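Local structure of probable enoyl-CoA hydratase/isomerase (Pseudomonas aeruginosa PA14, 5WYB) at residues 33-38 and 67-72; 133-138 and 191-196; 139-144 and 177-182. The protein probably acts as a hydro-lyase of the enoyl-CoA hydratase/isomerase (crotonase) family, whose members generally work on coenzyme A thioesters. The protein carries 1 engineered substitution. One frame throughout, in Å; residues are numbered along the deposited sequence.

Overall arrangement
Contacts 1 and 2 lie on the same mixed sheet of the crotonase-type core. Contact 1 joins the loops that follow strands 27-32 and 63-68, whereas contact 2 adds strand 193-195 to its far edge; their centres are about 17 Å apart. Contact 3 belongs to a smaller sheet with strand 119-121 and is nested in the loop that contact 2 closes. Strand 141-143 follows strand 133-137 after a short connection, so contacts 2 and 3 adjoin, centres about 13 Å apart, and touch through A182, its CB 3.1 Å from E137 O. Contact 1 comes within about 5 Å of the others, nearest atoms, without touching. Contact 2 faces a second subunit, contact 3 a third.

Contact 1 of 3, residues 33-38 and 67-72; sequences NHPPAN and TGQGPK
The amides of N33 and Q69 lie only 20° from parallel, while that of N38 stands steeply across the Q69 amide, their planes 72° apart. N33 presents its oxygen to the aliphatic part of its partner, OD1 lying 3.8 Å from Q69 CG. The Q69 chain, bent at chi2 (-85°), brings its amide oxygen near N33 and P35, with Q69 OE1 3.7 Å from N38 OD1. The directional link is to the backbone. N38 ND2 donates to Q69 O at 2.9 Å, approaching tilted from the carbonyl plane, and also makes a weak bond to F73 O. The same nitrogen packs tightly against the strand end, 3.1 Å from G68 CA. N38 is itself placed by a tight loop in which its N bonds weakly to H34 O around the cis peptide between P35 and P36, while its O accepts from S75. One buried amide therefore ties the loop after strand 27-32 to the turn after strand 63-68 through its NH2 group, which serves Q69 O and, weakly, F73 O; the side-chain oxygens of N33, N38 and Q69 lie near one another without bonding across the contact.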
loop_
_atom_site.group_PDB
_atom_site.type_symbol
_atom_site.label_atom_id
_atom_site.label_comp_id
_atom_site.label_asym_id
_atom_site.label_seq_id
_atom_site.Cartn_x
_atom_site.Cartn_y
_atom_site.Cartn_z
ATOM N N ASN A 33 -32.751 20.217 -8.068
ATOM C CA ASN A 33 -33.677 21.261 -8.396
ATOM C C ASN A 33 -33.347 22.564 -7.719
ATOM O O ASN A 33 -33.936 22.934 -6.727
ATOM C CB ASN A 33 -35.024 20.779 -7.912
ATOM C CG ASN A 33 -36.169 21.498 -8.539
ATOM O OD1 ASN A 33 -36.011 22.510 -9.149
ATOM N ND2 ASN A 33 -37.326 20.941 -8.401
ATOM N N HIS A 34 -32.380 23.247 -8.278
ATOM C CA HIS A 34 -31.916 24.493 -7.769
ATOM C C HIS A 34 -31.544 25.476 -8.878
ATOM O O HIS A 34 -30.432 25.552 -9.331
ATOM C CB HIS A 34 -30.798 24.233 -6.813
ATOM C CG HIS A 34 -30.219 25.461 -6.227
ATOM N ND1 HIS A 34 -28.875 25.701 -6.202
ATOM C CD2 HIS A 34 -30.801 26.519 -5.642
ATOM C CE1 HIS A 34 -28.650 26.854 -5.624
ATOM N NE2 HIS A 34 -29.804 27.369 -5.271
ATOM N N PRO A 35 -32.602 26.259 -9.314
ATOM C CA PRO A 35 -32.301 27.202 -10.401
ATOM C C PRO A 35 -31.396 28.362 -10.059
ATOM O O PRO A 35 -31.300 28.711 -8.926
ATOM C CB PRO A 35 -33.674 27.692 -10.821
ATOM C CG PRO A 35 -34.594 26.600 -10.439
ATOM C CD PRO A 35 -34.106 26.326 -9.085
ATOM N N PRO A 36 -30.773 28.948 -11.048
ATOM C CA PRO A 36 -30.926 28.527 -12.426
ATOM C C PRO A 36 -29.994 27.430 -12.913
ATOM O O PRO A 36 -30.294 26.804 -13.881
ATOM C CB PRO A 36 -30.497 29.762 -13.154
ATOM C CG PRO A 36 -29.340 30.185 -12.363
ATOM C CD PRO A 36 -29.738 29.975 -10.941
ATOM N N ALA A 37 -28.874 27.237 -12.250
ATOM C CA ALA A 37 -27.854 26.287 -12.668
ATOM C C ALA A 37 -27.687 24.944 -11.982
ATOM O O ALA A 37 -26.675 24.353 -12.148
ATOM C CB ALA A 37 -26.526 26.979 -12.758
ATOM N N ASN A 38 -28.648 24.505 -11.200
ATOM C CA ASN A 38 -28.607 23.220 -10.494
ATOM C C ASN A 38 -27.353 23.091 -9.643
ATOM O O ASN A 38 -26.778 22.055 -9.496
ATOM C CB ASN A 38 -28.785 22.057 -11.431
ATOM C CG ASN A 38 -30.181 21.949 -11.971
ATOM O OD1 ASN A 38 -31.102 22.540 -11.468
ATOM N ND2 ASN A 38 -30.328 21.185 -12.991
ATOM N N THR A 67 -29.879 13.506 -11.966
ATOM C CA THR A 67 -29.875 14.333 -13.156
ATOM C C THR A 67 -30.300 15.725 -12.727
ATOM O O THR A 67 -30.807 15.926 -11.621
ATOM C CB THR A 67 -30.801 13.762 -14.233
ATOM O OG1 THR A 67 -30.518 14.388 -15.486
ATOM C CG2 THR A 67 -32.253 14.000 -13.859
ATOM N N GLY A 68 -30.080 16.688 -13.614
ATOM C CA GLY A 68 -30.416 18.065 -13.326
ATOM C C GLY A 68 -31.800 18.420 -13.843
ATOM O O GLY A 68 -32.185 18.040 -14.948
ATOM N N GLN A 69 -32.544 19.152 -13.021
ATOM C CA GLN A 69 -33.830 19.677 -13.455
ATOM C C GLN A 69 -33.621 20.678 -14.582
ATOM O O GLN A 69 -32.712 21.508 -14.535
ATOM C CB GLN A 69 -34.551 20.327 -12.273
ATOM C CG GLN A 69 -35.822 21.073 -12.618
ATOM C CD GLN A 69 -35.558 22.499 -13.053
ATOM O OE1 GLN A 69 -34.513 23.073 -12.736
ATOM N NE2 GLN A 69 -36.498 23.077 -13.796
ATOM N N GLY A 70 -34.470 20.598 -15.604
ATOM C CA GLY A 70 -34.354 21.473 -16.744
ATOM C C GLY A 70 -33.485 20.868 -17.823
ATOM O O GLY A 70 -32.865 19.817 -17.636
ATOM N N PRO A 71 -33.428 21.520 -18.983
ATOM C CA PRO A 71 -32.689 20.947 -20.113
ATOM C C PRO A 71 -31.279 21.490 -20.266
ATOM O O PRO A 71 -30.496 20.964 -21.060
ATOM C CB PRO A 71 -33.554 21.346 -21.306
ATOM C CG PRO A 71 -34.066 22.703 -20.901
ATOM C CD PRO A 71 -34.270 22.655 -19.405
ATOM N N LYS A 72 -30.948 22.544 -19.525
ATOM C CA LYS A 72 -29.699 23.269 -19.724
ATOM C C LYS A 72 -28.566 22.811 -18.816
ATOM O O LYS A 72 -27.426 22.701 -19.275
ATOM C CB LYS A 72 -29.932 24.763 -19.516
ATOM C CG LYS A 72 -28.734 25.628 -19.859
ATOM C CD LYS A 72 -29.103 27.106 -19.849
ATOM C CE LYS A 72 -27.928 27.972 -20.283
ATOM N NZ LYS A 72 -28.262 29.421 -20.231
#

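Contact 2 of 3, residues 133-138 and 191-196; sequences IRIAER and VEQVVD
E192 turns its carboxylate back onto the strand of R134: CG lies anti to the carbonyl carbon (chi1 -68°) and a bend at chi2 (69°) swings the acid round, so that OE1 receives R134 N at 2.7 Å, nearly along the C-O bond. E192 N returns a longer bond to R134 O at 3.2 Å, and the residue thus grips R134 through both side chain and backbone. R134, bent at chi2 and chi3, curls its guanidinium beside the same acid. The carboxylate stands almost perpendicular to it, and the salt bridge from NH2 to E192 OE2 is weak at 3.4 Å; the stronger hold is on NH1, which bonds to A128 O and C131 O at the end of helix 123-130. Beyond E192 regular strand pairing takes over. A136 N gives to Q193 O at 3.1 Å and V195 N to A136 O at 2.9 Å, after which R138 N reaches V195 O weakly. On one face I135 runs alongside Q193, its CD1 3.5 Å from Q193 OE1, and I135 CG2 meets V195 CG1 beneath A203 of helix 200-211. On this I135 face too, E137 OE1 bonds to Q139 NE2. On the other face A136 CB touches V191 CG1 at 3.9 Å, covered by helix 182-188. At the R134 end G168 of a second subunit packs against both R134 and E192. Strands 133-137 and 193-195 run parallel, 28° apart, with helices on both faces: the edge of the mixed sheet within this chain, as in the alpha/beta core of the crotonase fold.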
loop_
_atom_site.group_PDB
_atom_site.type_symbol
_atom_site.label_atom_id
_atom_site.label_comp_id
_atom_site.label_asym_id
_atom_site.label_seq_id
_atom_site.Cartn_x
_atom_site.Cartn_y
_atom_site.Cartn_z
ATOM N N ILE A 133 -22.090 4.933 -13.186
ATOM C CA ILE A 133 -22.125 5.028 -14.640
ATOM C C ILE A 133 -22.615 6.411 -15.043
ATOM O O ILE A 133 -23.455 7.019 -14.370
ATOM C CB ILE A 133 -23.017 3.925 -15.255
ATOM C CG1 ILE A 133 -22.578 2.543 -14.759
ATOM C CG2 ILE A 133 -22.968 3.974 -16.775
ATOM C CD1 ILE A 133 -23.583 1.446 -15.013
ATOM N N ARG A 134 -22.082 6.914 -16.152
ATOM C CA ARG A 134 -22.445 8.219 -16.680
ATOM C C ARG A 134 -23.031 8.069 -18.077
ATOM O O ARG A 134 -22.466 7.367 -18.920
ATOM C CB ARG A 134 -21.232 9.143 -16.700
ATOM C CG ARG A 134 -20.805 9.614 -15.323
ATOM C CD ARG A 134 -19.300 9.717 -15.236
ATOM N NE ARG A 134 -18.693 8.403 -15.387
ATOM C CZ ARG A 134 -18.579 7.522 -14.401
ATOM N NH1 ARG A 134 -19.022 7.823 -13.189
ATOM N NH2 ARG A 134 -18.026 6.339 -14.629
ATOM N N ILE A 135 -24.169 8.720 -18.306
ATOM C CA ILE A 135 -24.824 8.786 -19.610
ATOM C C ILE A 135 -25.006 10.256 -19.941
ATOM O O ILE A 135 -25.705 10.974 -19.215
ATOM C CB ILE A 135 -26.179 8.065 -19.620
ATOM C CG1 ILE A 135 -25.999 6.582 -19.311
ATOM C CG2 ILE A 135 -26.864 8.239 -20.967
ATOM C CD1 ILE A 135 -27.301 5.840 -19.204
ATOM N N ALA A 136 -24.376 10.707 -21.021
ATOM C CA ALA A 136 -24.337 12.117 -21.376
ATOM C C ALA A 136 -25.111 12.374 -22.663
ATOM O O ALA A 136 -25.082 11.563 -23.589
ATOM C CB ALA A 136 -22.897 12.599 -21.545
ATOM N N GLU A 137 -25.750 13.521 -22.737
ATOM C CA GLU A 137 -26.432 14.017 -23.895
ATOM C C GLU A 137 -25.363 14.616 -24.802
ATOM O O GLU A 137 -24.365 15.083 -24.337
ATOM C CB GLU A 137 -27.512 15.029 -23.531
ATOM C CG GLU A 137 -28.886 14.413 -23.327
ATOM C CD GLU A 137 -29.864 15.264 -22.543
ATOM O OE1 GLU A 137 -29.797 16.464 -22.648
ATOM O OE2 GLU A 137 -30.698 14.724 -21.835
ATOM N N ARG A 138 -25.615 14.638 -26.096
ATOM C CA ARG A 138 -24.668 15.082 -27.096
ATOM C C ARG A 138 -24.160 16.466 -26.888
ATOM O O ARG A 138 -23.006 16.696 -27.026
ATOM C CB ARG A 138 -25.288 14.984 -28.480
ATOM C CG ARG A 138 -25.040 13.701 -29.221
ATOM C CD ARG A 138 -25.702 13.666 -30.612
ATOM N NE ARG A 138 -25.686 14.971 -31.217
ATOM C CZ ARG A 138 -26.735 15.766 -31.323
ATOM N NH1 ARG A 138 -27.914 15.377 -30.890
ATOM N NH2 ARG A 138 -26.591 16.939 -31.862
ATOM N N VAL A 191 -17.330 9.195 -19.969
ATOM C CA VAL A 191 -18.696 8.686 -19.985
ATOM C C VAL A 191 -18.703 7.329 -20.669
ATOM O O VAL A 191 -17.788 6.974 -21.415
ATOM C CB VAL A 191 -19.682 9.637 -20.690
ATOM C CG1 VAL A 191 -19.699 10.988 -20.009
ATOM C CG2 VAL A 191 -19.317 9.781 -22.151
ATOM N N GLU A 192 -19.756 6.564 -20.400
ATOM C CA GLU A 192 -19.892 5.236 -20.985
ATOM C C GLU A 192 -20.882 5.183 -22.137
ATOM O O GLU A 192 -20.790 4.274 -22.965
ATOM C CB GLU A 192 -20.326 4.213 -19.930
ATOM C CG GLU A 192 -19.278 3.903 -18.849
ATOM C CD GLU A 192 -19.044 5.072 -17.941
ATOM O OE1 GLU A 192 -20.021 5.525 -17.307
ATOM O OE2 GLU A 192 -17.891 5.556 -17.908
ATOM N N GLN A 193 -21.835 6.110 -22.202
ATOM C CA GLN A 193 -22.834 6.100 -23.259
ATOM C C GLN A 193 -23.201 7.531 -23.612
ATOM O O GLN A 193 -23.481 8.335 -22.718
ATOM C CB GLN A 193 -24.084 5.318 -22.840
ATOM C CG GLN A 193 -25.109 5.188 -23.955
ATOM C CD GLN A 193 -26.417 4.562 -23.511
ATOM O OE1 GLN A 193 -26.681 4.419 -22.322
ATOM N NE2 GLN A 193 -27.248 4.185 -24.477
ATOM N N VAL A 194 -23.199 7.843 -24.915
ATOM C CA VAL A 194 -23.677 9.127 -25.421
ATOM C C VAL A 194 -25.042 8.922 -26.050
ATOM O O VAL A 194 -25.315 7.892 -26.679
ATOM C CB VAL A 194 -22.697 9.755 -26.429
ATOM C CG1 VAL A 194 -23.179 11.137 -26.842
ATOM C CG2 VAL A 194 -21.318 9.852 -25.819
ATOM N N VAL A 195 -25.949 9.829 -25.804
ATOM C CA VAL A 195 -27.329 9.778 -26.274
ATOM C C VAL A 195 -27.758 11.127 -26.770
ATOM O O VAL A 195 -27.091 12.086 -26.597
ATOM C CB VAL A 195 -28.365 9.330 -25.253
ATOM C CG1 VAL A 195 -28.190 7.920 -24.811
ATOM C CG2 VAL A 195 -28.537 10.328 -24.136
ATOM N N ASP A 196 -28.890 11.189 -27.415
ATOM C CA ASP A 196 -29.304 12.442 -28.027
ATOM C C ASP A 196 -29.946 13.359 -26.985
ATOM O O ASP A 196 -30.267 12.947 -25.869
ATOM C CB ASP A 196 -30.264 12.180 -29.188
ATOM C CG ASP A 196 -30.385 13.362 -30.126
ATOM O OD1 ASP A 196 -29.415 14.148 -30.236
ATOM O OD2 ASP A 196 -31.458 13.497 -30.753
#

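Contact 3 of 3, residues 139-144 and 177-182; sequences QAQMAL and NERVDA
M142 and V180 form an antiparallel hydrogen-bonded pair, the join between strands 141-143 and 180-181 in the small three-stranded sheet, with strand 119-121, that accompanies the main sheet of the crotonase fold. M142 N gives to V180 O at 2.9 Å and V180 N to M142 O at 3.0 Å, both nearly straight. The neighbouring pair, Q141 with D181, is non-hydrogen-bonded; there the carbonyls meet CA hydrogens instead, Q141 CA to V180 O and D181 CA to A140 O each spanning 3.4 Å. D181 then turns its carboxylate away from strand 141-143: OD1 caps T184 N, making the residue the N-cap of helix 182-188, so that the strand passes at once into a helix. E178 lies at the other end of the same segment and directs its carboxylate to R172 in a salt bridge. The face carrying M142 and V180 is packed: V180 against W169 and M173 of helix 167-174, M142 against A120 and against L125 of helix 123-130. The methionine bends at chi2 and chi3 (chi3 -82°), carrying CE back across to A182 CA at 4.0 Å. Next along, R179 CB meets A143 CB at 3.6 Å. The arginine continues past Q141, whose amide lies 30° from the guanidinium plane, and Q141 OE1 stands over one face of that group, 3.1 Å from R179 CD.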
loop_
_atom_site.group_PDB
_atom_site.type_symbol
_atom_site.label_atom_id
_atom_site.label_comp_id
_atom_site.label_asym_id
_atom_site.label_seq_id
_atom_site.Cartn_x
_atom_site.Cartn_y
_atom_site.Cartn_z
ATOM N N GLN A 139 -25.013 17.380 -26.508
ATOM C CA GLN A 139 -24.595 18.731 -26.252
ATOM C C GLN A 139 -23.937 19.013 -24.878
ATOM O O GLN A 139 -23.469 20.092 -24.643
ATOM C CB GLN A 139 -25.769 19.657 -26.484
ATOM C CG GLN A 139 -26.843 19.643 -25.427
ATOM C CD GLN A 139 -27.471 18.303 -25.261
ATOM O OE1 GLN A 139 -27.226 17.421 -26.041
ATOM N NE2 GLN A 139 -28.281 18.143 -24.240
ATOM N N ALA A 140 -23.917 18.048 -23.981
ATOM C CA ALA A 140 -23.392 18.260 -22.635
ATOM C C ALA A 140 -21.905 18.583 -22.653
ATOM O O ALA A 140 -21.127 17.981 -23.397
ATOM C CB ALA A 140 -23.631 17.027 -21.762
ATOM N N GLN A 141 -21.510 19.531 -21.808
ATOM C CA GLN A 141 -20.120 19.937 -21.660
ATOM C C GLN A 141 -19.688 19.807 -20.204
ATOM O O GLN A 141 -20.417 20.196 -19.288
ATOM C CB GLN A 141 -19.915 21.368 -22.154
ATOM C CG GLN A 141 -20.170 21.523 -23.639
ATOM C CD GLN A 141 -19.726 22.862 -24.164
ATOM O OE1 GLN A 141 -19.447 23.779 -23.395
ATOM N NE2 GLN A 141 -19.656 22.987 -25.485
ATOM N N MET A 142 -18.499 19.261 -19.999
ATOM C CA MET A 142 -18.010 18.934 -18.669
ATOM C C MET A 142 -16.603 19.475 -18.493
ATOM O O MET A 142 -15.802 19.444 -19.430
ATOM C CB MET A 142 -18.024 17.426 -18.454
ATOM C CG MET A 142 -19.398 16.818 -18.550
ATOM S SD MET A 142 -19.314 15.138 -19.169
ATOM C CE MET A 142 -19.209 15.437 -20.930
ATOM N N ALA A 143 -16.303 19.974 -17.296
ATOM C CA ALA A 143 -14.961 20.462 -17.006
ATOM C C ALA A 143 -14.774 20.575 -15.499
ATOM O O ALA A 143 -15.721 20.460 -14.718
ATOM C CB ALA A 143 -14.694 21.810 -17.673
ATOM N N LEU A 144 -13.522 20.813 -15.108
ATOM C CA LEU A 144 -13.137 21.104 -13.729
ATOM C C LEU A 144 -12.296 22.370 -13.784
ATOM O O LEU A 144 -11.066 22.308 -13.915
ATOM C CB LEU A 144 -12.374 19.943 -13.102
ATOM C CG LEU A 144 -13.140 18.632 -12.918
ATOM C CD1 LEU A 144 -12.241 17.576 -12.311
ATOM C CD2 LEU A 144 -14.382 18.839 -12.062
ATOM N N ASN A 177 -7.521 23.792 -17.984
ATOM C CA ASN A 177 -8.865 24.361 -17.974
ATOM C C ASN A 177 -9.634 24.091 -19.266
ATOM O O ASN A 177 -10.560 24.832 -19.604
ATOM C CB ASN A 177 -8.822 25.869 -17.689
ATOM C CG ASN A 177 -10.172 26.427 -17.285
ATOM O OD1 ASN A 177 -11.107 25.678 -17.013
ATOM N ND2 ASN A 177 -10.279 27.752 -17.248
ATOM N N GLU A 178 -9.291 23.037 -19.998
ATOM C CA GLU A 178 -10.004 22.720 -21.231
ATOM C C GLU A 178 -11.230 21.872 -20.922
ATOM O O GLU A 178 -11.132 20.859 -20.226
ATOM C CB GLU A 178 -9.092 21.984 -22.210
ATOM C CG GLU A 178 -7.916 22.808 -22.674
ATOM C CD GLU A 178 -7.328 22.301 -23.975
ATOM O OE1 GLU A 178 -7.523 21.110 -24.300
ATOM O OE2 GLU A 178 -6.675 23.099 -24.676
ATOM N N ARG A 179 -12.382 22.289 -21.430
ATOM C CA ARG A 179 -13.599 21.514 -21.256
ATOM C C ARG A 179 -13.743 20.495 -22.380
ATOM O O ARG A 179 -13.103 20.597 -23.430
ATOM C CB ARG A 179 -14.820 22.427 -21.209
ATOM C CG ARG A 179 -14.972 23.318 -22.421
ATOM C CD ARG A 179 -16.414 23.777 -22.571
ATOM N NE ARG A 179 -16.903 24.449 -21.372
ATOM C CZ ARG A 179 -17.095 25.759 -21.276
ATOM N NH1 ARG A 179 -16.846 26.542 -22.314
ATOM N NH2 ARG A 179 -17.544 26.287 -20.146
ATOM N N VAL A 180 -14.583 19.489 -22.141
ATOM C CA VAL A 180 -14.833 18.433 -23.110
ATOM C C VAL A 180 -16.332 18.296 -23.314
ATOM O O VAL A 180 -17.126 18.574 -22.410
ATOM C CB VAL A 180 -14.226 17.077 -22.683
ATOM C CG1 VAL A 180 -12.751 17.221 -22.387
ATOM C CG2 VAL A 180 -14.962 16.502 -21.490
ATOM N N ASP A 181 -16.716 17.868 -24.520
ATOM C CA ASP A 181 -18.102 17.569 -24.845
ATOM C C ASP A 181 -18.337 16.063 -24.759
ATOM O O ASP A 181 -17.406 15.272 -24.613
ATOM C CB ASP A 181 -18.471 18.110 -26.227
ATOM C CG ASP A 181 -17.516 17.655 -27.319
ATOM O OD1 ASP A 181 -17.082 16.485 -27.314
ATOM O OD2 ASP A 181 -17.204 18.479 -28.201
ATOM N N ALA A 182 -19.606 15.665 -24.886
ATOM C CA ALA A 182 -19.982 14.275 -24.645
ATOM C C ALA A 182 -19.241 13.309 -25.563
ATOM O O ALA A 182 -18.904 12.192 -25.156
ATOM C CB ALA A 182 -21.489 14.108 -24.807
#